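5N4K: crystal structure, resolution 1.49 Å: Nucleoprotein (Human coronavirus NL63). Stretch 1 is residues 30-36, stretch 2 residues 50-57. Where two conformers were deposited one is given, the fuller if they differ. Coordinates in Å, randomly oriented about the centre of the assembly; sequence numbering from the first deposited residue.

Stretch 1 30-36: SFYMPLL
Stretch 2 50-57: NLVPIGKG

Two stretches of one chain run nearly antiparallel, 161° apart end to end, and bury 301 Å² between them without one direct hydrogen bond; side-chain packing does most of the work. The backbones stay well apart, with CA of Tyr32 8.0 Å from CA of Pro53 and CA of Phe31 9.5 Å from CA of Lys56. Stretch 1 is loop until Leu35 and Leu36 enter a strand; stretch 2 is irregular.

Asn50 (phi/psi -120/30) starts a tight bend, its O accepting from Val52 N at 2.9 Å. Between them Leu51 (-85/79; chi1 t, chi2 p) sets its CB sideways, yet its end reaches across: CD2 lies 3.8 Å from CD1 of Leu35 (m, t), a purely apolar touch.

Val52 (-111/123) stays out of reach. Pro53 (-57/147, C-gamma exo) points toward stretch 1 and lays CB over one face of the Tyr32 ring, 3.6 Å from CZ and 11° off the ring normal, a CH-pi contact. Tyr32 (-121/152; chi1 -58°, chi2 -79°) is held at its backbone by a hydrogen bond from its N to Ser30 OG, 3.0 Å.

Ile54 (-91/144; m, t) points its CA-to-CB bond away and offers its carbonyl instead. Its O is 3.8 Å from Tyr32 OH, a gap bridged by a water that lies 2.8 Å from Tyr32 OH and donates to Ile54 O at 3.0 Å.

Gly55 takes phi/psi 121/7, where a CB would jam against the preceding carbonyl O. The chain then extends through Lys56 (-136/147; m, t, p, p), whose CG passes 3.5 Å from Tyr32 OH. The curled end of Lys56 covers one face of Phe31 (-65/-20; chi1 -73°, chi2 -77°): Lys56 CE sits 3.5 Å above the ring centroid, and Lys56 NZ, 3.9 Å from that centroid, adds a cation-pi interaction. Gly57 (86/169) leaves the contact.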

# COMPACT_ATOMS: atom_id res chain seq x y z
N SER A 30 1.24 1.88 11.05
CA SER A 30 0.09 2.53 11.70
C SER A 30 0.33 2.61 13.19
O SER A 30 0.92 1.74 13.78
CB SER A 30 -1.15 1.72 11.42
OG SER A 30 -2.33 2.15 12.10
N PHE A 31 -0.20 3.66 13.78
CA PHE A 31 -0.22 3.75 15.25
C PHE A 31 -1.08 2.68 15.86
O PHE A 31 -0.96 2.45 17.12
CB PHE A 31 -0.73 5.10 15.71
CG PHE A 31 0.23 6.23 15.51
CD1 PHE A 31 1.28 6.38 16.37
CD2 PHE A 31 0.10 7.18 14.52
CE1 PHE A 31 2.22 7.36 16.21
CE2 PHE A 31 1.03 8.21 14.36
CZ PHE A 31 2.14 8.30 15.22
N TYR A 32 -2.00 2.06 15.13
CA TYR A 32 -3.00 1.19 15.67
C TYR A 32 -2.94 -0.21 15.10
O TYR A 32 -2.53 -0.40 13.97
CB TYR A 32 -4.43 1.76 15.44
CG TYR A 32 -4.59 3.10 16.02
CD1 TYR A 32 -4.81 3.28 17.40
CD2 TYR A 32 -4.46 4.29 15.24
CE1 TYR A 32 -4.84 4.54 17.99
CE2 TYR A 32 -4.47 5.54 15.79
CZ TYR A 32 -4.66 5.66 17.16
OH TYR A 32 -4.79 6.85 17.78
N MET A 33 -3.39 -1.20 15.88
CA MET A 33 -3.70 -2.49 15.35
C MET A 33 -4.71 -2.39 14.22
O MET A 33 -5.57 -1.50 14.24
CB MET A 33 -4.24 -3.43 16.47
CG MET A 33 -3.12 -3.88 17.45
SD MET A 33 -1.81 -4.84 16.73
CE MET A 33 -2.65 -6.42 16.43
N PRO A 34 -4.68 -3.31 13.27
CA PRO A 34 -5.69 -3.34 12.21
C PRO A 34 -7.03 -3.82 12.69
O PRO A 34 -7.17 -4.45 13.77
CB PRO A 34 -5.12 -4.28 11.18
CG PRO A 34 -4.25 -5.22 11.98
CD PRO A 34 -3.73 -4.42 13.11
N LEU A 35 -8.06 -3.60 11.86
CA LEU A 35 -9.32 -4.28 11.97
C LEU A 35 -9.34 -5.36 10.89
O LEU A 35 -8.70 -5.26 9.81
CB LEU A 35 -10.51 -3.36 11.77
CG LEU A 35 -10.47 -2.14 12.65
CD1 LEU A 35 -11.69 -1.24 12.27
CD2 LEU A 35 -10.44 -2.50 14.09
N LEU A 36 -10.19 -6.38 11.13
CA LEU A 36 -10.46 -7.41 10.19
C LEU A 36 -11.87 -7.17 9.59
O LEU A 36 -12.79 -6.88 10.33
CB LEU A 36 -10.39 -8.76 11.00
CG LEU A 36 -10.27 -9.94 10.13
CD1 LEU A 36 -8.88 -10.04 9.47
CD2 LEU A 36 -10.54 -11.16 11.04
N ASN A 50 -17.26 8.01 10.26
CA ASN A 50 -16.60 8.66 11.32
C ASN A 50 -15.83 7.67 12.23
O ASN A 50 -15.55 7.99 13.39
CB ASN A 50 -17.59 9.45 12.22
CG ASN A 50 -18.72 8.58 12.69
OD1 ASN A 50 -19.05 7.53 12.20
ND2 ASN A 50 -19.46 9.19 13.69
N LEU A 51 -15.35 6.57 11.63
CA LEU A 51 -14.62 5.53 12.40
C LEU A 51 -13.18 5.96 12.49
O LEU A 51 -12.28 5.41 11.80
CB LEU A 51 -14.81 4.21 11.76
CG LEU A 51 -14.28 3.03 12.67
CD1 LEU A 51 -15.26 2.79 13.82
CD2 LEU A 51 -14.07 1.76 11.92
N VAL A 52 -12.88 6.88 13.41
CA VAL A 52 -11.56 7.39 13.70
C VAL A 52 -11.12 6.90 15.10
O VAL A 52 -11.81 7.25 16.08
CB VAL A 52 -11.46 8.95 13.65
CG1 VAL A 52 -10.08 9.40 13.84
CG2 VAL A 52 -12.05 9.51 12.34
N PRO A 53 -9.98 6.20 15.21
CA PRO A 53 -9.51 5.82 16.56
C PRO A 53 -9.34 6.99 17.41
O PRO A 53 -8.96 8.07 17.02
CB PRO A 53 -8.16 5.17 16.30
CG PRO A 53 -8.23 4.70 14.93
CD PRO A 53 -9.11 5.68 14.15
N ILE A 54 -9.60 6.81 18.71
CA ILE A 54 -9.46 7.87 19.71
C ILE A 54 -8.05 7.92 20.37
O ILE A 54 -7.47 6.89 20.52
CB ILE A 54 -10.53 7.62 20.85
CG1 ILE A 54 -11.96 7.75 20.30
CG2 ILE A 54 -10.33 8.54 22.05
CD1 ILE A 54 -13.00 7.10 21.18
N GLY A 55 -7.57 9.11 20.68
CA GLY A 55 -6.47 9.35 21.66
C GLY A 55 -5.21 10.05 21.18
O GLY A 55 -4.26 10.14 21.93
N LYS A 56 -5.18 10.57 19.92
CA LYS A 56 -4.07 11.38 19.46
C LYS A 56 -4.64 12.58 18.72
O LYS A 56 -5.64 12.45 18.07
CB LYS A 56 -3.15 10.61 18.52
CG LYS A 56 -2.58 9.30 19.02
CD LYS A 56 -1.62 8.61 18.04
CE LYS A 56 -0.56 9.49 17.46
NZ LYS A 56 0.57 9.69 18.38
N GLY A 57 -3.92 13.65 18.85
CA GLY A 57 -4.21 14.85 18.05
C GLY A 57 -5.23 15.73 18.66
O GLY A 57 -5.92 15.36 19.60
O HOH W 1 -4.49 6.97 20.55